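Local structure of ribose-phosphate pyrophosphokinase (Mycobacterium smegmatis, 5MP7) at residues V298-I301 with A302-L305. The protein probably transfers the pyrophosphoryl group of ATP to the 1-hydroxyl of ribose 5-phosphate, making the nucleotide precursor PRPP with magnesium as cofactor. Numbering follows the deposited sequence.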
ATOM      1  N   VAL A 298      10.988  50.308  43.243  1.00 28.55           N
ATOM      2  CA  VAL A 298      10.941  49.028  43.939  1.00 28.98           C
ATOM      3  C   VAL A 298      11.830  49.075  45.132  1.00 27.45           C
ATOM      4  O   VAL A 298      13.015  49.361  45.001  1.00 28.44           O
ATOM      5  CB  VAL A 298      11.363  47.863  43.028  1.00 31.08           C
ATOM      6  CG1 VAL A 298      11.255  46.547  43.756  1.00 31.48           C
ATOM      7  CG2 VAL A 298      10.448  47.827  41.806  1.00 34.78           C
ATOM      8  N   LEU A 299      11.264  48.807  46.300  1.00 27.47           N
ATOM      9  CA  LEU A 299      12.070  48.774  47.532  1.00 27.69           C
ATOM     10  C   LEU A 299      12.267  47.340  47.920  1.00 27.73           C
ATOM     11  O   LEU A 299      11.408  46.509  47.637  1.00 31.30           O
ATOM     12  CB  LEU A 299      11.392  49.523  48.649  1.00 28.16           C
ATOM     13  CG  LEU A 299      10.972  50.956  48.308  1.00 31.60           C
ATOM     14  CD1 LEU A 299      10.116  51.489  49.447  1.00 31.18           C
ATOM     15  CD2 LEU A 299      12.170  51.891  48.063  1.00 31.92           C
ATOM     16  N   SER A 300      13.402  47.024  48.525  1.00 24.82           N
ATOM     17  CA  SER A 300      13.691  45.658  48.861  1.00 27.42           C
ATOM     18  C   SER A 300      13.022  45.250  50.169  1.00 26.95           C
ATOM     19  O   SER A 300      13.132  45.960  51.140  1.00 27.78           O
ATOM     20  CB  SER A 300      15.196  45.427  49.005  1.00 29.17           C
ATOM     21  OG  SER A 300      15.446  44.014  49.090  1.00 33.38           O
ATOM     22  N   ILE A 301      12.390  44.089  50.173  1.00 27.92           N
ATOM     23  CA  ILE A 301      11.882  43.472  51.388  1.00 32.70           C
ATOM     24  C   ILE A 301      12.940  42.574  52.083  1.00 31.87           C
ATOM     25  O   ILE A 301      12.671  42.022  53.134  1.00 35.27           O
ATOM     26  CB  ILE A 301      10.592  42.662  51.070  1.00 33.99           C
ATOM     27  CG1 ILE A 301       9.685  42.630  52.281  1.00 38.94           C
ATOM     28  CG2 ILE A 301      10.862  41.250  50.554  1.00 32.57           C
ATOM     29  CD1 ILE A 301       8.828  43.875  52.374  1.00 44.90           C
ATOM     30  N   ALA A 302      14.117  42.423  51.495  1.00 29.33           N
ATOM     31  CA  ALA A 302      15.092  41.493  51.991  1.00 28.89           C
ATOM     32  C   ALA A 302      15.550  41.762  53.405  1.00 29.48           C
ATOM     33  O   ALA A 302      15.681  40.803  54.181  1.00 27.63           O
ATOM     34  CB  ALA A 302      16.281  41.395  51.063  1.00 28.93           C
ATOM     35  N   PRO A 303      15.858  43.025  53.752  1.00 31.12           N
ATOM     36  CA  PRO A 303      16.353  43.257  55.129  1.00 32.46           C
ATOM     37  C   PRO A 303      15.322  42.858  56.195  1.00 36.59           C
ATOM     38  O   PRO A 303      15.687  42.302  57.228  1.00 34.20           O
ATOM     39  CB  PRO A 303      16.617  44.744  55.163  1.00 34.20           C
ATOM     40  CG  PRO A 303      16.875  45.121  53.718  1.00 34.17           C
ATOM     41  CD  PRO A 303      15.926  44.257  52.938  1.00 34.30           C
ATOM     42  N   LEU A 304      14.042  43.115  55.913  1.00 38.12           N
ATOM     43  CA  LEU A 304      12.940  42.720  56.785  1.00 37.11           C
ATOM     44  C   LEU A 304      12.840  41.175  56.918  1.00 38.47           C
ATOM     45  O   LEU A 304      12.691  40.652  58.026  1.00 35.36           O
ATOM     46  CB  LEU A 304      11.630  43.307  56.263  1.00 36.30           C
ATOM     47  CG  LEU A 304      10.351  43.088  57.071  1.00 41.19           C
ATOM     48  CD1 LEU A 304      10.443  43.735  58.466  1.00 40.10           C
ATOM     49  CD2 LEU A 304       9.143  43.641  56.296  1.00 42.53           C
ATOM     50  N   LEU A 305      12.908  40.466  55.790  1.00 33.04           N
ATOM     51  CA  LEU A 305      12.928  39.035  55.825  1.00 29.50           C
ATOM     52  C   LEU A 305      14.143  38.490  56.573  1.00 28.99           C
ATOM     53  O   LEU A 305      13.994  37.558  57.344  1.00 27.83           O
ATOM     54  CB  LEU A 305      12.866  38.438  54.421  1.00 32.53           C
ATOM     55  CG  LEU A 305      11.492  38.485  53.763  1.00 34.42           C
ATOM     56  CD1 LEU A 305      11.550  37.754  52.442  1.00 34.89           C
ATOM     57  CD2 LEU A 305      10.385  37.881  54.622  1.00 36.95           C
TER
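Pro303 brings the CD corner of its ring over one face of the Ile301-Ala302 peptide, 3.5 Å from Ile301 C, with CB and CG rising away from it, while the two ends of that flat group are engaged differently. At the N-H end, Ser300 OG accepts from Ala302 N (3.2 Å, N-H...O 162°), a capping bond made as the chain enters the helix; a chi1 of -169°, with OG beside its own carbonyl carbon, turns the hydroxyl forward to this donor. The same hydroxyl is hydrogen-bonded to Gln26, and Ala302 CB lies 3.4 Å from Ser300 OG. At the C=O end, Ile301 O receives Leu305 N at 3.1 Å, the donor standing almost straight out from the carbonyl (C=O...N 163°) as the first turn closes.

The example shows how a strand can hand over to a helix: strand 296-299, outermost in this chain's mixed sheet in this PRTase-like fold, leads, after only two residues, into helix 302-314, whose start packs on helix 21-31 through Ala302 and Pro303.

Ile301 divides its branches between two leucines. The CG1 arm carries Ile301 CD1 to 3.9 Å from Leu304 CD2, whereas Ile301 CG2, wedged between the backbone N and carbonyl carbon, meets Leu305 CD1 at 4.0 Å. Both leucines slant across the isoleucine, which also touches Leu23 and Thr282, and Asn283 OD1 accepts its backbone N-H.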